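Local structure of cytochrome c6 (Synechococcus sp., 4EIE) at residues Q8-H13 / Q75-Q80; A15-H18 / I24-R27; N49-T52 / N57-A60. The protein binds one heme c covalently and probably carries electrons in photosynthetic electron transport. All coordinates share one frame; numbering follows the deposited sequence.

Contact 1 (Q8-H13 / Q75-Q80); sequences QIFEAH and QYVLQQ. With NA (sodium ion), chain H; HEC (heme c), chain B.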
loop_
_atom_site.group_PDB
_atom_site.type_symbol
_atom_site.label_atom_id
_atom_site.label_comp_id
_atom_site.label_asym_id
_atom_site.label_seq_id
_atom_site.Cartn_x
_atom_site.Cartn_y
_atom_site.Cartn_z
ATOM N N GLN A 8 -11.794 1.551 1.586
ATOM C CA GLN A 8 -12.516 1.585 0.337
ATOM C C GLN A 8 -11.584 1.817 -0.868
ATOM O O GLN A 8 -11.703 1.170 -1.905
ATOM C CB GLN A 8 -13.602 2.659 0.382
ATOM C CG GLN A 8 -14.709 2.388 1.371
ATOM C CD GLN A 8 -15.472 1.132 1.057
ATOM O OE1 GLN A 8 -15.865 0.895 -0.088
ATOM N NE2 GLN A 8 -15.644 0.289 2.061
ATOM N N ILE A 9 -10.644 2.748 -0.697
ATOM C CA ILE A 9 -9.695 3.015 -1.750
ATOM C C ILE A 9 -8.865 1.766 -2.020
ATOM O O ILE A 9 -8.598 1.387 -3.153
ATOM C CB ILE A 9 -8.792 4.207 -1.347
ATOM C CG1 ILE A 9 -9.585 5.497 -1.275
ATOM C CG2 ILE A 9 -7.611 4.363 -2.335
ATOM C CD1 ILE A 9 -8.935 6.544 -0.407
ATOM N N PHE A 10 -8.435 1.107 -0.934
ATOM C CA PHE A 10 -7.650 -0.104 -1.048
ATOM C C PHE A 10 -8.418 -1.167 -1.829
ATOM O O PHE A 10 -7.886 -1.794 -2.740
ATOM C CB PHE A 10 -7.251 -0.635 0.346
ATOM C CG PHE A 10 -6.266 -1.769 0.265
ATOM C CD1 PHE A 10 -4.886 -1.487 0.230
ATOM C CD2 PHE A 10 -6.667 -3.065 0.204
ATOM C CE1 PHE A 10 -3.970 -2.529 0.127
ATOM C CE2 PHE A 10 -5.738 -4.092 0.122
ATOM C CZ PHE A 10 -4.431 -3.816 0.074
ATOM N N GLU A 11 -9.682 -1.373 -1.482
ATOM C CA GLU A 11 -10.518 -2.349 -2.174
ATOM C C GLU A 11 -10.659 -2.057 -3.638
ATOM O O GLU A 11 -10.660 -2.993 -4.443
ATOM C CB GLU A 11 -11.899 -2.372 -1.548
ATOM C CG GLU A 11 -11.873 -2.937 -0.139
ATOM C CD GLU A 11 -13.096 -2.595 0.680
ATOM O OE1 GLU A 11 -13.998 -1.842 0.252
ATOM O OE2 GLU A 11 -13.158 -3.116 1.815
ATOM N N ALA A 12 -10.734 -0.770 -3.988
ATOM C CA ALA A 12 -10.981 -0.380 -5.349
ATOM C C ALA A 12 -9.732 -0.319 -6.208
ATOM O O ALA A 12 -9.845 -0.473 -7.421
ATOM C CB ALA A 12 -11.671 0.976 -5.399
ATOM N N HIS A 13 -8.548 -0.110 -5.612
ATOM C CA HIS A 13 -7.371 0.186 -6.395
ATOM C C HIS A 13 -6.168 -0.686 -6.073
ATOM O O HIS A 13 -5.223 -0.669 -6.842
ATOM C CB HIS A 13 -6.927 1.624 -6.197
ATOM C CG HIS A 13 -7.926 2.573 -6.705
ATOM N ND1 HIS A 13 -8.026 2.866 -8.047
ATOM C CD2 HIS A 13 -8.933 3.207 -6.082
ATOM C CE1 HIS A 13 -9.054 3.678 -8.233
ATOM N NE2 HIS A 13 -9.605 3.911 -7.054
ATOM N N GLN A 75 -2.323 5.315 5.189
ATOM C CA GLN A 75 -2.609 5.087 6.599
ATOM C C GLN A 75 -3.257 3.727 6.791
ATOM O O GLN A 75 -2.894 2.975 7.716
ATOM C CB GLN A 75 -3.505 6.184 7.137
ATOM C CG GLN A 75 -3.997 5.950 8.566
ATOM C CD GLN A 75 -2.864 5.874 9.570
ATOM O OE1 GLN A 75 -2.006 6.750 9.622
ATOM N NE2 GLN A 75 -2.914 4.854 10.433
ATOM N N TYR A 76 -4.213 3.357 5.946
ATOM C CA TYR A 76 -4.850 2.034 6.070
ATOM C C TYR A 76 -3.814 0.928 5.967
ATOM O O TYR A 76 -3.772 0.007 6.779
ATOM C CB TYR A 76 -5.922 1.900 4.994
ATOM C CG TYR A 76 -6.524 0.531 4.942
ATOM C CD1 TYR A 76 -7.439 0.123 5.938
ATOM C CD2 TYR A 76 -6.255 -0.341 3.914
ATOM C CE1 TYR A 76 -8.024 -1.138 5.902
ATOM C CE2 TYR A 76 -6.822 -1.647 3.900
ATOM C CZ TYR A 76 -7.714 -1.973 4.882
ATOM O OH TYR A 76 -8.302 -3.217 4.863
ATOM N N VAL A 77 -2.954 1.004 4.952
ATOM C CA VAL A 77 -1.933 0.003 4.783
ATOM C C VAL A 77 -0.975 -0.048 5.947
ATOM O O VAL A 77 -0.579 -1.129 6.401
ATOM C CB VAL A 77 -1.196 0.208 3.449
ATOM C CG1 VAL A 77 0.060 -0.656 3.335
ATOM C CG2 VAL A 77 -2.128 -0.106 2.304
ATOM N N LEU A 78 -0.592 1.117 6.450
ATOM C CA LEU A 78 0.302 1.148 7.619
ATOM C C LEU A 78 -0.320 0.414 8.793
ATOM O O LEU A 78 0.288 -0.468 9.412
ATOM C CB LEU A 78 0.653 2.581 8.006
ATOM C CG LEU A 78 1.608 2.668 9.214
ATOM C CD1 LEU A 78 2.931 2.055 8.909
ATOM C CD2 LEU A 78 1.818 4.150 9.588
ATOM N N GLN A 79 -1.556 0.760 9.121
ATOM C CA GLN A 79 -2.205 0.167 10.270
ATOM C C GLN A 79 -2.384 -1.327 10.095
ATOM O O GLN A 79 -2.115 -2.107 11.015
ATOM C CB GLN A 79 -3.383 0.977 10.778
ATOM C CG GLN A 79 -4.521 0.986 9.859
ATOM C CD GLN A 79 -5.561 2.038 10.225
ATOM O OE1 GLN A 79 -5.211 3.172 10.598
ATOM N NE2 GLN A 79 -6.848 1.660 10.151
ATOM N N GLN A 80 -2.795 -1.761 8.904
ATOM C CA GLN A 80 -2.999 -3.181 8.648
ATOM C C GLN A 80 -1.669 -3.951 8.729
ATOM O O GLN A 80 -1.596 -5.054 9.307
ATOM C CB GLN A 80 -3.671 -3.393 7.275
ATOM C CG GLN A 80 -5.091 -2.886 7.187
ATOM C CD GLN A 80 -6.056 -3.718 7.916
ATOM O OE1 GLN A 80 -6.444 -3.381 9.007
ATOM N NE2 GLN A 80 -6.534 -4.748 7.265
HETATM NA NA NA H . -15.684 -1.135 -1.299
HETATM FE FE HEC B . 1.579 -2.422 -4.647
HETATM C CHA HEC B . 4.720 -3.165 -3.658
HETATM C CHB HEC B . 1.092 -0.627 -1.790
HETATM C CHC HEC B . -1.440 -1.364 -5.809
HETATM C CHD HEC B . 1.901 -4.507 -7.278
HETATM N NA HEC B . 2.665 -2.050 -3.037
HETATM C C1A HEC B . 3.944 -2.479 -2.771
HETATM C C2A HEC B . 4.372 -2.040 -1.479
HETATM C C3A HEC B . 3.351 -1.306 -0.953
HETATM C C4A HEC B . 2.306 -1.295 -1.934
HETATM C CMA HEC B . 3.296 -0.585 0.365
HETATM C CAA HEC B . 5.695 -2.375 -0.834
HETATM C CBA HEC B . 5.639 -3.751 -0.179
HETATM C CGA HEC B . 6.949 -4.256 0.350
HETATM O O1A HEC B . 8.017 -3.722 0.046
HETATM O O2A HEC B . 6.963 -5.312 1.085
HETATM N NB HEC B . 0.138 -1.216 -3.974
HETATM C C1B HEC B . 0.107 -0.581 -2.771
HETATM C C2B HEC B . -1.105 0.206 -2.636
HETATM C C3B HEC B . -1.764 0.076 -3.799
HETATM C C4B HEC B . -0.993 -0.847 -4.616
HETATM C CMB HEC B . -1.509 0.953 -1.417
HETATM C CAB HEC B . -3.092 0.685 -4.262
HETATM C CBB HEC B . -3.067 2.163 -4.365
HETATM N NC HEC B . 0.474 -2.859 -6.246
HETATM C C1C HEC B . -0.779 -2.401 -6.501
HETATM C C2C HEC B . -1.368 -3.127 -7.589
HETATM C C3C HEC B . -0.458 -4.021 -7.990
HETATM C C4C HEC B . 0.719 -3.840 -7.163
HETATM C CMC HEC B . -2.816 -2.960 -8.020
HETATM C CAC HEC B . -0.570 -5.101 -9.062
HETATM C CBC HEC B . -0.905 -4.596 -10.386
HETATM N ND HEC B . 3.023 -3.587 -5.344
HETATM C C1D HEC B . 3.031 -4.331 -6.507
HETATM C C2D HEC B . 4.301 -4.844 -6.813
HETATM C C3D HEC B . 5.143 -4.399 -5.805
HETATM C C4D HEC B . 4.331 -3.674 -4.892
HETATM C CMD HEC B . 4.676 -5.655 -8.017
HETATM C CAD HEC B . 6.630 -4.603 -5.714
HETATM C CBD HEC B . 7.359 -3.373 -6.243
HETATM C CGD HEC B . 8.840 -3.663 -6.269
HETATM O O1D HEC B . 9.385 -4.092 -7.283
HETATM O O2D HEC B . 9.485 -3.591 -5.246
HETATM O O HOH W 1 -14.194 0.250 -2.794
#

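Contact 2 (A15-H18 / I24-R27); sequences AGCH and IVRR. With NA (sodium ion), chain I; HEC (heme c), chain B.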
loop_
_atom_site.group_PDB
_atom_site.type_symbol
_atom_site.label_atom_id
_atom_site.label_comp_id
_atom_site.label_asym_id
_atom_site.label_seq_id
_atom_site.Cartn_x
_atom_site.Cartn_y
_atom_site.Cartn_z
ATOM N N ALA A 15 -6.433 -4.033 -4.043
ATOM C CA ALA A 15 -6.743 -5.406 -3.711
ATOM C C ALA A 15 -6.584 -6.366 -4.869
ATOM O O ALA A 15 -6.514 -7.565 -4.632
ATOM C CB ALA A 15 -8.157 -5.485 -3.111
ATOM N N GLY A 16 -6.541 -5.886 -6.103
ATOM C CA GLY A 16 -6.296 -6.782 -7.193
ATOM C C GLY A 16 -4.981 -7.522 -7.036
ATOM O O GLY A 16 -4.866 -8.679 -7.432
ATOM N N CYS A 17 -3.965 -6.859 -6.464
ATOM C CA CYS A 17 -2.673 -7.480 -6.264
ATOM C C CYS A 17 -2.350 -7.765 -4.817
ATOM O O CYS A 17 -1.488 -8.610 -4.552
ATOM C CB CYS A 17 -1.580 -6.577 -6.816
ATOM S SG CYS A 17 -1.858 -6.341 -8.594
ATOM N N HIS A 18 -2.990 -7.053 -3.897
ATOM C CA HIS A 18 -2.605 -7.054 -2.503
ATOM C C HIS A 18 -3.767 -7.466 -1.574
ATOM O O HIS A 18 -3.791 -7.079 -0.405
ATOM C CB HIS A 18 -2.091 -5.704 -2.028
ATOM C CG HIS A 18 -0.853 -5.216 -2.730
ATOM N ND1 HIS A 18 0.375 -5.819 -2.656
ATOM C CD2 HIS A 18 -0.648 -4.069 -3.423
ATOM C CE1 HIS A 18 1.280 -5.040 -3.269
ATOM N NE2 HIS A 18 0.704 -3.963 -3.735
ATOM N N ILE A 24 0.413 -10.891 -5.082
ATOM C CA ILE A 24 0.355 -12.024 -5.990
ATOM C C ILE A 24 1.327 -11.904 -7.130
ATOM O O ILE A 24 1.506 -12.888 -7.863
ATOM C CB ILE A 24 -1.096 -12.239 -6.483
ATOM C CG1 ILE A 24 -1.610 -11.119 -7.368
ATOM C CG2 ILE A 24 -2.015 -12.617 -5.296
ATOM C CD1 ILE A 24 -2.966 -11.401 -7.983
ATOM N N VAL A 25 1.890 -10.723 -7.331
ATOM C CA VAL A 25 2.809 -10.442 -8.425
ATOM C C VAL A 25 4.237 -10.741 -8.019
ATOM O O VAL A 25 4.949 -11.453 -8.716
ATOM C CB VAL A 25 2.643 -8.990 -8.878
ATOM C CG1 VAL A 25 3.601 -8.689 -10.069
ATOM C CG2 VAL A 25 1.192 -8.724 -9.274
ATOM N N ARG A 26 4.661 -10.120 -6.927
ATOM C CA ARG A 26 6.036 -10.182 -6.391
ATOM C C ARG A 26 5.896 -10.712 -5.006
ATOM O O ARG A 26 5.651 -9.992 -4.039
ATOM C CB ARG A 26 6.767 -8.850 -6.434
ATOM C CG ARG A 26 8.192 -8.965 -6.047
ATOM C CD ARG A 26 9.058 -7.825 -6.470
ATOM N NE ARG A 26 10.429 -8.052 -6.043
ATOM C CZ ARG A 26 11.470 -7.304 -6.410
ATOM N NH1 ARG A 26 11.324 -6.238 -7.198
ATOM N NH2 ARG A 26 12.676 -7.632 -5.973
ATOM N N ARG A 27 6.086 -12.003 -4.872
ATOM C CA ARG A 27 5.953 -12.754 -3.672
ATOM C C ARG A 27 6.623 -12.110 -2.472
ATOM O O ARG A 27 6.065 -12.087 -1.359
ATOM C CB ARG A 27 6.561 -14.182 -3.945
ATOM C CG ARG A 27 6.705 -15.089 -2.793
ATOM C CD ARG A 27 5.320 -15.405 -2.252
ATOM N NE ARG A 27 5.519 -16.319 -1.112
ATOM C CZ ARG A 27 5.499 -15.950 0.153
ATOM N NH1 ARG A 27 5.146 -14.739 0.483
ATOM N NH2 ARG A 27 5.793 -16.782 1.102
HETATM NA NA NA I . 5.426 -13.777 -9.076
HETATM FE FE HEC B . 1.579 -2.422 -4.647
HETATM C CHA HEC B . 4.720 -3.165 -3.658
HETATM C CHB HEC B . 1.092 -0.627 -1.790
HETATM C CHC HEC B . -1.440 -1.364 -5.809
HETATM C CHD HEC B . 1.901 -4.507 -7.278
HETATM N NA HEC B . 2.665 -2.050 -3.037
HETATM C C1A HEC B . 3.944 -2.479 -2.771
HETATM C C2A HEC B . 4.372 -2.040 -1.479
HETATM C C3A HEC B . 3.351 -1.306 -0.953
HETATM C C4A HEC B . 2.306 -1.295 -1.934
HETATM C CMA HEC B . 3.296 -0.585 0.365
HETATM C CAA HEC B . 5.695 -2.375 -0.834
HETATM C CBA HEC B . 5.639 -3.751 -0.179
HETATM C CGA HEC B . 6.949 -4.256 0.350
HETATM O O1A HEC B . 8.017 -3.722 0.046
HETATM O O2A HEC B . 6.963 -5.312 1.085
HETATM N NB HEC B . 0.138 -1.216 -3.974
HETATM C C1B HEC B . 0.107 -0.581 -2.771
HETATM C C2B HEC B . -1.105 0.206 -2.636
HETATM C C3B HEC B . -1.764 0.076 -3.799
HETATM C C4B HEC B . -0.993 -0.847 -4.616
HETATM C CMB HEC B . -1.509 0.953 -1.417
HETATM C CAB HEC B . -3.092 0.685 -4.262
HETATM C CBB HEC B . -3.067 2.163 -4.365
HETATM N NC HEC B . 0.474 -2.859 -6.246
HETATM C C1C HEC B . -0.779 -2.401 -6.501
HETATM C C2C HEC B . -1.368 -3.127 -7.589
HETATM C C3C HEC B . -0.458 -4.021 -7.990
HETATM C C4C HEC B . 0.719 -3.840 -7.163
HETATM C CMC HEC B . -2.816 -2.960 -8.020
HETATM C CAC HEC B . -0.570 -5.101 -9.062
HETATM C CBC HEC B . -0.905 -4.596 -10.386
HETATM N ND HEC B . 3.023 -3.587 -5.344
HETATM C C1D HEC B . 3.031 -4.331 -6.507
HETATM C C2D HEC B . 4.301 -4.844 -6.813
HETATM C C3D HEC B . 5.143 -4.399 -5.805
HETATM C C4D HEC B . 4.331 -3.674 -4.892
HETATM C CMD HEC B . 4.676 -5.655 -8.017
HETATM C CAD HEC B . 6.630 -4.603 -5.714
HETATM C CBD HEC B . 7.359 -3.373 -6.243
HETATM C CGD HEC B . 8.840 -3.663 -6.269
HETATM O O1D HEC B . 9.385 -4.092 -7.283
HETATM O O2D HEC B . 9.485 -3.591 -5.246
HETATM O O HOH W 2 4.303 -14.860 -7.273
HETATM O O HOH W 3 7.083 -13.661 -7.228
#

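Contact 3 (N49-T52 / N57-A60); sequences NLVT and NMSA. With HEC (heme c), chain B.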
loop_
_atom_site.group_PDB
_atom_site.type_symbol
_atom_site.label_atom_id
_atom_site.label_comp_id
_atom_site.label_asym_id
_atom_site.label_seq_id
_atom_site.Cartn_x
_atom_site.Cartn_y
_atom_site.Cartn_z
ATOM N N ASN A 49 4.837 7.723 -0.606
ATOM C CA ASN A 49 5.806 7.997 -1.681
ATOM C C ASN A 49 5.768 6.903 -2.717
ATOM O O ASN A 49 5.820 7.177 -3.926
ATOM C CB ASN A 49 7.203 8.146 -1.109
ATOM C CG ASN A 49 7.416 9.473 -0.387
ATOM O OD1 ASN A 49 6.664 10.399 -0.566
ATOM N ND2 ASN A 49 8.477 9.531 0.404
ATOM N N LEU A 50 5.715 5.645 -2.299
ATOM C CA LEU A 50 5.646 4.511 -3.221
ATOM C C LEU A 50 4.347 4.546 -4.006
ATOM O O LEU A 50 4.336 4.348 -5.215
ATOM C CB LEU A 50 5.779 3.224 -2.493
ATOM C CG LEU A 50 5.596 1.960 -3.341
ATOM C CD1 LEU A 50 6.524 1.885 -4.531
ATOM C CD2 LEU A 50 5.676 0.736 -2.509
ATOM N N VAL A 51 3.217 4.747 -3.332
ATOM C CA VAL A 51 1.944 4.757 -4.046
ATOM C C VAL A 51 1.950 5.839 -5.082
ATOM O O VAL A 51 1.442 5.668 -6.188
ATOM C CB VAL A 51 0.805 4.935 -3.027
ATOM C CG1 VAL A 51 -0.498 5.183 -3.725
ATOM C CG2 VAL A 51 0.672 3.654 -2.157
ATOM N N THR A 52 2.480 7.022 -4.751
ATOM C CA THR A 52 2.462 8.151 -5.662
ATOM C C THR A 52 3.306 7.852 -6.918
ATOM O O THR A 52 2.872 8.105 -8.045
ATOM C CB THR A 52 2.958 9.399 -4.946
ATOM O OG1 THR A 52 2.154 9.637 -3.804
ATOM C CG2 THR A 52 2.872 10.610 -5.835
ATOM N N ASN A 57 6.922 -3.137 -11.393
ATOM C CA ASN A 57 5.679 -3.514 -11.994
ATOM C C ASN A 57 4.445 -2.932 -11.309
ATOM O O ASN A 57 3.348 -3.192 -11.773
ATOM C CB ASN A 57 5.611 -5.033 -12.132
ATOM C CG ASN A 57 6.614 -5.554 -13.123
ATOM O OD1 ASN A 57 6.791 -4.969 -14.195
ATOM N ND2 ASN A 57 7.297 -6.624 -12.747
ATOM N N MET A 58 4.625 -2.200 -10.199
ATOM C CA MET A 58 3.518 -1.469 -9.595
ATOM C C MET A 58 3.413 -0.104 -10.232
ATOM O O MET A 58 4.382 0.664 -10.289
ATOM C CB MET A 58 3.714 -1.330 -8.094
ATOM C CG MET A 58 2.545 -0.622 -7.425
ATOM S SD MET A 58 2.734 -0.640 -5.633
ATOM C CE MET A 58 1.899 0.912 -5.218
ATOM N N SER A 59 2.210 0.230 -10.675
ATOM C CA SER A 59 1.953 1.524 -11.293
ATOM C C SER A 59 2.152 2.658 -10.298
ATOM O O SER A 59 2.000 2.514 -9.094
ATOM C CB SER A 59 0.463 1.607 -11.689
ATOM O OG SER A 59 0.173 0.751 -12.773
ATOM N N ALA A 60 2.404 3.823 -10.858
ATOM C CA ALA A 60 2.241 5.104 -10.137
ATOM C C ALA A 60 0.768 5.423 -9.992
ATOM O O ALA A 60 -0.015 5.233 -10.921
ATOM C CB ALA A 60 2.932 6.189 -10.928
HETATM FE FE HEC B . 1.579 -2.422 -4.647
HETATM C CHA HEC B . 4.720 -3.165 -3.658
HETATM C CHB HEC B . 1.092 -0.627 -1.790
HETATM C CHC HEC B . -1.440 -1.364 -5.809
HETATM C CHD HEC B . 1.901 -4.507 -7.278
HETATM N NA HEC B . 2.665 -2.050 -3.037
HETATM C C1A HEC B . 3.944 -2.479 -2.771
HETATM C C2A HEC B . 4.372 -2.040 -1.479
HETATM C C3A HEC B . 3.351 -1.306 -0.953
HETATM C C4A HEC B . 2.306 -1.295 -1.934
HETATM C CMA HEC B . 3.296 -0.585 0.365
HETATM C CAA HEC B . 5.695 -2.375 -0.834
HETATM C CBA HEC B . 5.639 -3.751 -0.179
HETATM C CGA HEC B . 6.949 -4.256 0.350
HETATM O O1A HEC B . 8.017 -3.722 0.046
HETATM O O2A HEC B . 6.963 -5.312 1.085
HETATM N NB HEC B . 0.138 -1.216 -3.974
HETATM C C1B HEC B . 0.107 -0.581 -2.771
HETATM C C2B HEC B . -1.105 0.206 -2.636
HETATM C C3B HEC B . -1.764 0.076 -3.799
HETATM C C4B HEC B . -0.993 -0.847 -4.616
HETATM C CMB HEC B . -1.509 0.953 -1.417
HETATM C CAB HEC B . -3.092 0.685 -4.262
HETATM C CBB HEC B . -3.067 2.163 -4.365
HETATM N NC HEC B . 0.474 -2.859 -6.246
HETATM C C1C HEC B . -0.779 -2.401 -6.501
HETATM C C2C HEC B . -1.368 -3.127 -7.589
HETATM C C3C HEC B . -0.458 -4.021 -7.990
HETATM C C4C HEC B . 0.719 -3.840 -7.163
HETATM C CMC HEC B . -2.816 -2.960 -8.020
HETATM C CAC HEC B . -0.570 -5.101 -9.062
HETATM C CBC HEC B . -0.905 -4.596 -10.386
HETATM N ND HEC B . 3.023 -3.587 -5.344
HETATM C C1D HEC B . 3.031 -4.331 -6.507
HETATM C C2D HEC B . 4.301 -4.844 -6.813
HETATM C C3D HEC B . 5.143 -4.399 -5.805
HETATM C C4D HEC B . 4.331 -3.674 -4.892
HETATM C CMD HEC B . 4.676 -5.655 -8.017
HETATM C CAD HEC B . 6.630 -4.603 -5.714
HETATM C CBD HEC B . 7.359 -3.373 -6.243
HETATM C CGD HEC B . 8.840 -3.663 -6.269
HETATM O O1D HEC B . 9.385 -4.092 -7.283
HETATM O O2D HEC B . 9.485 -3.591 -5.246
#

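Contact 1 (Q8-H13 / Q75-Q80)
F10 of helix 5-13 meets Y76 and V77 of helix 67-82. This is the pairing of the N-terminal and C-terminal helices that marks the class I cytochrome c fold. The F10 and Y76 rings come together obliquely. Their planes stand at 54° and their centroids are 5.5 Å apart. The touching is done by the CD2-CE2 side of the tyrosine: Y76 CE2 lies 3.7 Å from F10 CG, and both atoms pack on F10 CB. V77 uses one branch, with its CG2 3.7 Å from F10 CD1 and just as near F10 CE1. The contact across the two helices is thus wholly apolar. F10 has CG anti to the backbone N (chi1 -171°), which carries its ring off helix 5-13 toward the other helix. Further out, V73 and L31 also touch the F10 side chain, and the ring of W85 meets it. The same V77 CG2 lies 3.9 Å from the heme methyl CMB, so the packing reaches the cofactor. With an alanine here in place of F10 the ring is gone; Y76 CE2 and V77 CG2 would probably lose their shared partner, leaving a gap between the helices beside the heme. One face of the Y76 ring is covered by Q80 CG, one turn later. Away from the interface, Q8 and E11 hold a sodium ion on helix 5-13. Q8 OE1 and E11 OE1 each bind it at 2.4 Å, and a water that also donates to Q8 O is a third ligand.

Contact 2 (A15-H18 / I24-R27)
I24 has CG1 between its backbone N and carbonyl carbon (chi1 67°), which lays the side chain against the 15-18 helix, where CD1 ends 3.4 Å from G16 O. C17 is turned the other way, with SG anti to the carbonyl carbon (chi1 -61°), and this carries the sulfur to the heme. C17 SG is bonded to heme CAC at 1.8 Å. V25 points toward the helix and brings its CG2 within 3.9 Å of C17 SG, while its other branch, CG1, packs on the heme methyl CMD. The backbones are tied by one bond, I24 N to C17 O, 3.0 Å long. Segment 15-18 belongs to the CXXCH heme-binding motif of c-type cytochromes, in which C14 and C17 make the thioether links and H18 is an axial ligand. H18 NE2 binds the iron at 2.0 Å, with M58 SD as the other axial ligand. H18 ND1 is hydrogen-bonded to G22 O, which should help to fix the rotation of the imidazole about its bond to the iron. Segment 24-27 is held in shape in turn by N23 OD1, which accepts from both V25 N and R26 N. R26 runs extended from CG to NE, and its NH1 reaches heme propionate O1D at 2.9 Å in a weak, bent bond. At the backbone of the same loop, V25 O binds a sodium ion at 2.4 Å. Two waters also bind it, and one of them accepts from R27 N.

Contact 3 (N49-T52 / N57-A60)
M58 reaches from its loop over the heme iron, and its methyl end meets L50 and V51 of helix 44-53. The chain leaves the backbone stretched, with CG anti to the backbone N (chi1 -178°), and puts SD 2.3 Å from the heme iron. It then turns off the extended line at chi3 (149°), so that CE lies over the porphyrin, 3.0 Å from heme NB, and faces the helix. CE is 4.0 Å from V51 CA. It also faces one atom from each of the two side chains, L50 CG and V51 CG2, both at 4.3 Å. These are loose apolar contacts. L50 and V51 press more closely on the cofactor. L50 sends its CD2 branch to the heme, 3.2 Å from C2A. V51 points its CB away from the 57-60 loop. Its CG2, anti to the carbonyl carbon, goes to the heme methyl CMB at 3.5 Å, and its CG1 comes near heme CBB. The methionine methyl thus lies between the porphyrin and two aliphatic side chains, which may limit its swing about the sulfur. Further along, the A60 methyl CB packs 3.5 Å from the backbone oxygen T52 O. Just beyond, backbone hydrogen bonds of V51 with Y61 and T52 with G62 join loop and helix. T52 OG1 bonds to A48 O of its own helix. I70 of helix 67-82 also touches V51 and T52. L50 and V51 back the methionine here; a loop-borne axial methionine opposite the CXXCH histidine is typical of class I cytochromes c.

Contact 1 joins the first and last helices, 5-13 and 67-82, and so spans most of the chain. Contacts 2 and 3 fall between its segments, one after the other. Each pairs a helix with a loop: contact 2 uses helix 15-18, which follows helix 5-13, and contact 3 uses helix 44-53, which precedes helix 67-82. The centres lie 13 to 14 Å apart, and all three contacts touch the same heme. Contacts 1 and 2 meet directly: F10 O and A15 N, 3.0 Å apart, make a probable hydrogen bond. Contact 3 touches neither. Contact 2 supplies the histidine ligand and contact 3 the methionine, so the iron links two separate parts of the chain.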